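Local coordinates for monomethylamine corrinoid protein 1 (Methanosarcina barkeri, PDB 3EZX) that carries methyl groups on a bound corrinoid cofactor between the methyltransferases MtmB and MtbA in methanogenesis from methylamine, at residues V45-K48 against I49-D52; N2-I5 against F6-R10; G32-A35 against L36-I39. All coordinates share one frame; numbering follows the deposited sequence.

Interaction 1 (V45-K48 against I49-D52)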
ATOM      1  N   VAL A  45      -3.857  12.832   4.846  1.00 18.81           N
ATOM      2  CA  VAL A  45      -4.737  13.557   5.764  1.00 29.06           C
ATOM      3  C   VAL A  45      -6.070  13.812   5.077  1.00 30.87           C
ATOM      4  O   VAL A  45      -7.137  13.621   5.667  1.00 42.47           O
ATOM      5  CB  VAL A  45      -4.153  14.945   6.182  1.00 29.18           C
ATOM      6  CG1 VAL A  45      -5.148  15.693   7.070  1.00 30.08           C
ATOM      7  CG2 VAL A  45      -2.840  14.767   6.919  1.00 14.70           C
ATOM      8  N   GLY A  46      -5.992  14.249   3.823  1.00 22.38           N
ATOM      9  CA  GLY A  46      -7.181  14.525   3.040  1.00 24.54           C
ATOM     10  C   GLY A  46      -7.952  13.257   2.726  1.00 21.89           C
ATOM     11  O   GLY A  46      -9.176  13.242   2.832  1.00 27.26           O
ATOM     12  N   MET A  47      -7.256  12.189   2.339  1.00 18.30           N
ATOM     13  CA  MET A  47      -7.943  10.937   2.024  1.00 26.01           C
ATOM     14  C   MET A  47      -8.739  10.420   3.225  1.00 30.49           C
ATOM     15  O   MET A  47      -9.797   9.811   3.065  1.00 25.37           O
ATOM     16  CB  MET A  47      -6.954   9.861   1.570  1.00 22.35           C
ATOM     17  CG  MET A  47      -7.613   8.672   0.844  1.00 31.69           C
ATOM     18  SD  MET A  47      -8.331   9.126  -0.773  1.00 25.72           S
ATOM     19  CE  MET A  47      -9.992   9.503  -0.280  1.00 41.76           C
ATOM     20  N   LYS A  48      -8.223  10.663   4.428  1.00 29.18           N
ATOM     21  CA  LYS A  48      -8.896  10.240   5.647  1.00 28.84           C
ATOM     22  C   LYS A  48     -10.194  11.026   5.820  1.00 31.44           C
ATOM     23  O   LYS A  48     -11.239  10.447   6.100  1.00 30.37           O
ATOM     24  CB  LYS A  48      -7.996  10.466   6.860  1.00 36.13           C
ATOM     25  CG  LYS A  48      -8.632  10.048   8.176  1.00 49.72           C
ATOM     26  CD  LYS A  48      -7.714  10.323   9.356  1.00 54.68           C
ATOM     27  CE  LYS A  48      -8.353   9.879  10.666  1.00 65.62           C
ATOM     28  NZ  LYS A  48      -7.468  10.152  11.835  1.00 67.40           N
ATOM     29  N   ILE A  49     -10.124  12.344   5.649  1.00 29.27           N
ATOM     30  CA  ILE A  49     -11.311  13.188   5.776  1.00 24.34           C
ATOM     31  C   ILE A  49     -12.373  12.774   4.761  1.00 27.56           C
ATOM     32  O   ILE A  49     -13.559  12.689   5.088  1.00 36.02           O
ATOM     33  CB  ILE A  49     -10.968  14.677   5.560  1.00 25.81           C
ATOM     34  CG1 ILE A  49     -10.098  15.179   6.714  1.00 21.54           C
ATOM     35  CG2 ILE A  49     -12.246  15.497   5.420  1.00 26.28           C
ATOM     36  CD1 ILE A  49      -9.616  16.612   6.559  1.00 23.49           C
ATOM     37  N   VAL A  50     -11.938  12.515   3.530  1.00 27.26           N
ATOM     38  CA  VAL A  50     -12.838  12.101   2.458  1.00 28.33           C
ATOM     39  C   VAL A  50     -13.438  10.744   2.796  1.00 32.96           C
ATOM     40  O   VAL A  50     -14.548  10.418   2.374  1.00 33.31           O
ATOM     41  CB  VAL A  50     -12.091  12.007   1.102  1.00 38.52           C
ATOM     42  CG1 VAL A  50     -13.022  11.472   0.019  1.00 29.82           C
ATOM     43  CG2 VAL A  50     -11.566  13.381   0.705  1.00 33.06           C
ATOM     44  N   GLY A  51     -12.689   9.952   3.555  1.00 26.10           N
ATOM     45  CA  GLY A  51     -13.175   8.647   3.959  1.00 36.47           C
ATOM     46  C   GLY A  51     -14.299   8.801   4.969  1.00 41.39           C
ATOM     47  O   GLY A  51     -15.327   8.127   4.872  1.00 41.76           O
ATOM     48  N   ASP A  52     -14.106   9.695   5.938  1.00 42.91           N
ATOM     49  CA  ASP A  52     -15.114   9.948   6.965  1.00 42.43           C
ATOM     50  C   ASP A  52     -16.373  10.543   6.334  1.00 43.21           C
ATOM     51  O   ASP A  52     -17.485  10.085   6.601  1.00 49.35           O
ATOM     52  CB  ASP A  52     -14.572  10.900   8.039  1.00 39.49           C
ATOM     53  CG  ASP A  52     -13.299  10.379   8.700  1.00 57.24           C
ATOM     54  OD1 ASP A  52     -13.216   9.161   8.966  1.00 54.04           O
ATOM     55  OD2 ASP A  52     -12.384  11.192   8.967  1.00 56.33           O
TER
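V50 and M47 meet one turn apart on helix 35-55, a compact example of how a helix pairs side chains at a spacing of three residues. On V50, CB lies 3.5 Å from M47 CE. CG1, anti to the backbone N (chi1 176°), is turned to the same methyl, with V50 CG1 at 3.6 Å from M47 CE. The other branch, CG2, stands beside the backbone N and rests near the carbonyl of the preceding turn, 3.2 Å from G46 O. That oxygen also accepts the V50 N-H at 2.9 Å from V50 N to G46 O. M47 reaches V50 through its terminal methyl because its thioether chain bends at chi2 (67°) and chi3 (-92°), bringing CE back across the helix surface.

The exposed flank behaves differently. The K48 chain is extended, and its NZ stays 5.8 Å from D52 OD2, so any attraction between the opposite charges is probably weak; K48 CG is the nearer part of the lysine side chain, 4.0 Å from D52 OD2. I49 lays its CG1 3.5 Å from V45 O.

M47 touches the bound 5-hydroxybenzimidazolylcobamide and belongs to its pocket; it also packs on S67 and M71 of helix 61-82. V50 packs on I64 and S67 of that helix and on I13 of helix 3-14, while V45 and I49 lie against R10, so this turn sits between two neighbouring helices.

Interaction 2 (N2-I5 against F6-R10)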
ATOM      1  N   ASN A   2       5.839  24.429   6.613  1.00 40.12           N
ATOM      2  CA  ASN A   2       5.136  23.969   5.418  1.00 40.87           C
ATOM      3  C   ASN A   2       3.642  23.693   5.600  1.00 39.11           C
ATOM      4  O   ASN A   2       2.996  23.193   4.683  1.00 36.10           O
ATOM      5  CB  ASN A   2       5.804  22.692   4.886  1.00 41.81           C
ATOM      6  CG  ASN A   2       7.290  22.864   4.637  1.00 50.56           C
ATOM      7  OD1 ASN A   2       8.019  21.885   4.482  1.00 53.22           O
ATOM      8  ND2 ASN A   2       7.746  24.109   4.587  1.00 64.12           N
ATOM      9  N   GLN A   3       3.084  24.026   6.758  1.00 33.50           N
ATOM     10  CA  GLN A   3       1.672  23.745   7.002  1.00 31.34           C
ATOM     11  C   GLN A   3       0.721  24.208   5.906  1.00 37.80           C
ATOM     12  O   GLN A   3      -0.265  23.533   5.616  1.00 41.13           O
ATOM     13  CB  GLN A   3       1.215  24.333   8.338  1.00 28.42           C
ATOM     14  CG  GLN A   3      -0.091  23.728   8.837  1.00 26.49           C
ATOM     15  CD  GLN A   3       0.002  22.222   9.016  1.00 31.67           C
ATOM     16  OE1 GLN A   3       0.782  21.732   9.828  1.00 39.98           O
ATOM     17  NE2 GLN A   3      -0.791  21.480   8.249  1.00 32.54           N
ATOM     18  N   GLU A   4       1.008  25.348   5.288  1.00 38.06           N
ATOM     19  CA  GLU A   4       0.122  25.842   4.246  1.00 47.05           C
ATOM     20  C   GLU A   4       0.001  24.885   3.066  1.00 39.46           C
ATOM     21  O   GLU A   4      -1.110  24.552   2.640  1.00 39.43           O
ATOM     22  CB  GLU A   4       0.560  27.213   3.729  1.00 47.27           C
ATOM     23  CG  GLU A   4      -0.297  27.696   2.556  1.00 60.42           C
ATOM     24  CD  GLU A   4       0.078  29.077   2.042  1.00 70.14           C
ATOM     25  OE1 GLU A   4       1.269  29.308   1.748  1.00 72.47           O
ATOM     26  OE2 GLU A   4      -0.831  29.928   1.917  1.00 65.66           O
ATOM     27  N   ILE A   5       1.128  24.433   2.528  1.00 39.16           N
ATOM     28  CA  ILE A   5       1.067  23.523   1.391  1.00 40.11           C
ATOM     29  C   ILE A   5       0.507  22.154   1.773  1.00 34.79           C
ATOM     30  O   ILE A   5       0.028  21.421   0.926  1.00 31.73           O
ATOM     31  CB  ILE A   5       2.454  23.398   0.703  1.00 36.17           C
ATOM     32  CG1 ILE A   5       2.295  22.672  -0.642  1.00 43.31           C
ATOM     33  CG2 ILE A   5       3.416  22.690   1.611  1.00 25.17           C
ATOM     34  CD1 ILE A   5       1.238  23.303  -1.556  1.00 28.38           C
ATOM     35  N   PHE A   6       0.569  21.812   3.054  1.00 34.18           N
ATOM     36  CA  PHE A   6      -0.004  20.551   3.506  1.00 34.24           C
ATOM     37  C   PHE A   6      -1.536  20.649   3.397  1.00 31.43           C
ATOM     38  O   PHE A   6      -2.200  19.757   2.857  1.00 29.32           O
ATOM     39  CB  PHE A   6       0.384  20.257   4.957  1.00 33.35           C
ATOM     40  CG  PHE A   6       1.792  19.764   5.120  1.00 29.45           C
ATOM     41  CD1 PHE A   6       2.319  18.838   4.230  1.00 30.37           C
ATOM     42  CD2 PHE A   6       2.576  20.190   6.183  1.00 26.67           C
ATOM     43  CE1 PHE A   6       3.604  18.340   4.391  1.00 37.20           C
ATOM     44  CE2 PHE A   6       3.863  19.699   6.357  1.00 30.42           C
ATOM     45  CZ  PHE A   6       4.381  18.767   5.455  1.00 32.89           C
ATOM     46  N   ASP A   7      -2.090  21.743   3.911  1.00 22.27           N
ATOM     47  CA  ASP A   7      -3.524  21.975   3.867  1.00 26.03           C
ATOM     48  C   ASP A   7      -4.016  21.997   2.414  1.00 32.72           C
ATOM     49  O   ASP A   7      -5.079  21.454   2.102  1.00 25.12           O
ATOM     50  CB  ASP A   7      -3.874  23.305   4.557  1.00 31.87           C
ATOM     51  CG  ASP A   7      -3.404  23.370   6.012  1.00 37.61           C
ATOM     52  OD1 ASP A   7      -3.616  22.403   6.771  1.00 40.42           O
ATOM     53  OD2 ASP A   7      -2.831  24.410   6.403  1.00 54.38           O
ATOM     54  N   LYS A   8      -3.243  22.623   1.527  1.00 24.10           N
ATOM     55  CA  LYS A   8      -3.609  22.693   0.116  1.00 21.04           C
ATOM     56  C   LYS A   8      -3.659  21.296  -0.505  1.00 23.51           C
ATOM     57  O   LYS A   8      -4.536  20.986  -1.320  1.00 19.45           O
ATOM     58  CB  LYS A   8      -2.611  23.561  -0.653  1.00 28.36           C
ATOM     59  CG  LYS A   8      -2.710  25.047  -0.370  1.00 34.94           C
ATOM     60  CD  LYS A   8      -1.846  25.842  -1.335  1.00 35.35           C
ATOM     61  CE  LYS A   8      -2.046  27.339  -1.139  1.00 51.88           C
ATOM     62  NZ  LYS A   8      -1.297  28.148  -2.148  1.00 49.46           N
ATOM     63  N   LEU A   9      -2.699  20.463  -0.121  1.00 14.58           N
ATOM     64  CA  LEU A   9      -2.635  19.093  -0.605  1.00 20.02           C
ATOM     65  C   LEU A   9      -3.823  18.339  -0.018  1.00 25.62           C
ATOM     66  O   LEU A   9      -4.529  17.616  -0.719  1.00 33.76           O
ATOM     67  CB  LEU A   9      -1.319  18.445  -0.167  1.00 18.64           C
ATOM     68  CG  LEU A   9      -0.072  19.024  -0.842  1.00 20.97           C
ATOM     69  CD1 LEU A   9       1.186  18.582  -0.115  1.00 24.46           C
ATOM     70  CD2 LEU A   9      -0.048  18.591  -2.302  1.00 26.61           C
ATOM     71  N   ARG A  10      -4.038  18.518   1.278  1.00 17.93           N
ATOM     72  CA  ARG A  10      -5.149  17.876   1.963  1.00 27.16           C
ATOM     73  C   ARG A  10      -6.472  18.250   1.293  1.00 26.24           C
ATOM     74  O   ARG A  10      -7.296  17.380   0.999  1.00 26.91           O
ATOM     75  CB  ARG A  10      -5.179  18.316   3.430  1.00 33.47           C
ATOM     76  CG  ARG A  10      -6.455  17.964   4.175  1.00 22.77           C
ATOM     77  CD  ARG A  10      -6.603  18.827   5.413  1.00 39.66           C
ATOM     78  NE  ARG A  10      -6.845  20.231   5.079  1.00 45.79           N
ATOM     79  CZ  ARG A  10      -6.868  21.220   5.969  1.00 44.14           C
ATOM     80  NH1 ARG A  10      -6.662  20.966   7.255  1.00 38.01           N
ATOM     81  NH2 ARG A  10      -7.097  22.465   5.579  1.00 45.68           N
TER
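Q3 and D7, four residues apart, join through a weak hydrogen bond from Q3 NE2 to D7 OD1 at 3.3 Å. The amide reaches the carboxylate because the Q3 chain bends at chi2 (59°), and the two flat groups are turned 34° from each other. D7 OD1 also lies 3.4 Å from R10 NH1, over one face of the guanidinium, which makes this salt bridge one of charges alone. The same amide nitrogen, Q3 NE2, is 3.7 Å from F6 CB. The F6 ring in turn reaches back to N2, with F6 CE2 3.9 Å from N2 CB.

Q3 to R10 form the opening turns of helix 3-14, the first of the N-terminal helical bundle. N2 occupies the N-cap without a side-chain capping bond; its carbonyl oxygen instead accepts from F6 N at 3.2 Å.

On the outer flank E4 and K8 run side by side, E4 OE2 remaining 4.5 Å from K8 NZ, close enough for a probable attraction but beyond a salt bridge. I5 crosses K8 nearly at right angles, its CD1 lying 4.0 Å from K8 CB. Further out, I5 packs on L24, E27 and A28 of helix 20-30. F6 touches K41, and L9 bridges L24 to I38 of helix 35-55.

Interaction 3 (G32-A35 against L36-I39)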
ATOM      1  N   GLY A  32      11.515  21.951  -1.362  1.00 44.80           N
ATOM      2  CA  GLY A  32      12.366  21.143  -0.514  1.00 42.37           C
ATOM      3  C   GLY A  32      11.619  20.229   0.438  1.00 45.29           C
ATOM      4  O   GLY A  32      12.211  19.702   1.383  1.00 46.51           O
ATOM      5  N   VAL A  33      10.326  20.033   0.212  1.00 43.27           N
ATOM      6  CA  VAL A  33       9.560  19.166   1.092  1.00 39.97           C
ATOM      7  C   VAL A  33       9.675  17.719   0.624  1.00 40.03           C
ATOM      8  O   VAL A  33       9.517  17.424  -0.561  1.00 46.36           O
ATOM      9  CB  VAL A  33       8.075  19.567   1.133  1.00 40.87           C
ATOM     10  CG1 VAL A  33       7.325  18.665   2.106  1.00 37.37           C
ATOM     11  CG2 VAL A  33       7.960  21.014   1.555  1.00 30.47           C
ATOM     12  N   PRO A  34       9.967  16.798   1.554  1.00 33.06           N
ATOM     13  CA  PRO A  34      10.105  15.373   1.237  1.00 29.03           C
ATOM     14  C   PRO A  34       8.808  14.690   0.831  1.00 34.19           C
ATOM     15  O   PRO A  34       7.814  14.746   1.548  1.00 37.96           O
ATOM     16  CB  PRO A  34      10.694  14.792   2.515  1.00 26.31           C
ATOM     17  CG  PRO A  34      10.169  15.698   3.583  1.00 21.52           C
ATOM     18  CD  PRO A  34      10.288  17.064   2.967  1.00 25.25           C
ATOM     19  N   ALA A  35       8.845  14.033  -0.323  1.00 36.25           N
ATOM     20  CA  ALA A  35       7.696  13.331  -0.881  1.00 38.46           C
ATOM     21  C   ALA A  35       6.824  12.593   0.127  1.00 33.67           C
ATOM     22  O   ALA A  35       5.595  12.672   0.067  1.00 45.47           O
ATOM     23  CB  ALA A  35       8.165  12.354  -1.966  1.00 33.88           C
ATOM     24  N   LEU A  36       7.449  11.871   1.047  1.00 40.31           N
ATOM     25  CA  LEU A  36       6.694  11.110   2.036  1.00 36.17           C
ATOM     26  C   LEU A  36       5.907  12.007   2.997  1.00 39.65           C
ATOM     27  O   LEU A  36       4.847  11.628   3.483  1.00 32.91           O
ATOM     28  CB  LEU A  36       7.637  10.196   2.806  1.00 37.88           C
ATOM     29  CG  LEU A  36       7.070   8.881   3.344  1.00 47.34           C
ATOM     30  CD1 LEU A  36       6.383   8.079   2.231  1.00 32.69           C
ATOM     31  CD2 LEU A  36       8.217   8.084   3.936  1.00 40.94           C
ATOM     32  N   ASP A  37       6.416  13.206   3.263  1.00 39.99           N
ATOM     33  CA  ASP A  37       5.713  14.137   4.144  1.00 42.12           C
ATOM     34  C   ASP A  37       4.513  14.705   3.406  1.00 40.07           C
ATOM     35  O   ASP A  37       3.477  14.985   4.003  1.00 31.80           O
ATOM     36  CB  ASP A  37       6.644  15.264   4.591  1.00 53.42           C
ATOM     37  CG  ASP A  37       7.624  14.814   5.653  1.00 64.48           C
ATOM     38  OD1 ASP A  37       8.349  13.828   5.406  1.00 74.08           O
ATOM     39  OD2 ASP A  37       7.666  15.445   6.730  1.00 60.92           O
ATOM     40  N   ILE A  38       4.666  14.868   2.096  1.00 33.43           N
ATOM     41  CA  ILE A  38       3.593  15.365   1.242  1.00 33.18           C
ATOM     42  C   ILE A  38       2.430  14.379   1.334  1.00 35.23           C
ATOM     43  O   ILE A  38       1.265  14.774   1.356  1.00 28.23           O
ATOM     44  CB  ILE A  38       4.054  15.456  -0.229  1.00 33.76           C
ATOM     45  CG1 ILE A  38       5.144  16.529  -0.365  1.00 28.44           C
ATOM     46  CG2 ILE A  38       2.874  15.760  -1.128  1.00 33.68           C
ATOM     47  CD1 ILE A  38       5.706  16.645  -1.771  1.00 31.98           C
ATOM     48  N   ILE A  39       2.762  13.091   1.381  1.00 30.38           N
ATOM     49  CA  ILE A  39       1.755  12.044   1.477  1.00 30.98           C
ATOM     50  C   ILE A  39       1.130  11.959   2.869  1.00 35.51           C
ATOM     51  O   ILE A  39      -0.068  12.192   3.041  1.00 37.46           O
ATOM     52  CB  ILE A  39       2.349  10.658   1.133  1.00 29.72           C
ATOM     53  CG1 ILE A  39       2.797  10.629  -0.322  1.00 18.92           C
ATOM     54  CG2 ILE A  39       1.321   9.557   1.393  1.00 14.43           C
ATOM     55  CD1 ILE A  39       3.450   9.329  -0.721  1.00 24.50           C
TER
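P34 O receives two backbone donors as helix 35-55 begins, D37 N at 2.7 Å from above the carbonyl plane and I38 N at 3.2 Å within that plane, while I39 N bonds to A35 O at 3.2 Å to carry the pattern onward. P34 is the N-cap residue. Two residues earlier G32, with positive phi, closes helix 20-30 as the C-prime residue of a Schellman motif, so one helix stops and the next starts within a few residues.

Among the side chains, D37 reaches back to the CG corner of the proline ring: D37 OD1 lies 3.2 Å from P34 CG. A chi1 of -76° sets the carboxylate beside the backbone N of D37, on the flank where the ring is found. D37 OD2 has a weak, long ion pair with K41 one turn further on. With an alanine in place of D37, K41 is likely to lose this distant acidic mate and P34 CG the carboxylate beside it.

The other flank is apolar. V33 CG1 meets I38 CG1 at 3.9 Å, the two side chains crossing at a slant, and I38 CD1 lies 4.0 Å from A35 CA. I38 is further enclosed by C25, A28 and L29 of helix 20-30 and by L78 of helix 61-82, which also receives A35 on L82.

The chemistry thus divides the helix start in two, with hydrocarbon facing the bundle and an acid in the third position after the N-cap, where its negative charge is likely to interact favourably with the positive end of the helix dipole.

How the interactions relate
All three contacts are local, yet together they show how short helical turns interlock in an N-terminal bundle. Along the chain interaction 2 comes first, on helix 3-14; interaction 3 opens helix 35-55, and interaction 1 lies further along that same helix. Helix 3-14 touches both: L9 CD1 meets I38 CG2 at 3.4 Å, and R10 CG meets G46 CA at 3.7 Å. The centres of interactions 2 and 3 are about 11 Å apart, those of 1 and 2 about 14 Å, and those of 1 and 3 about 18 Å. Of the three, only interaction 1 contributes a residue to the corrinoid pocket; the others pack the bundle's helices together away from the annotated sites.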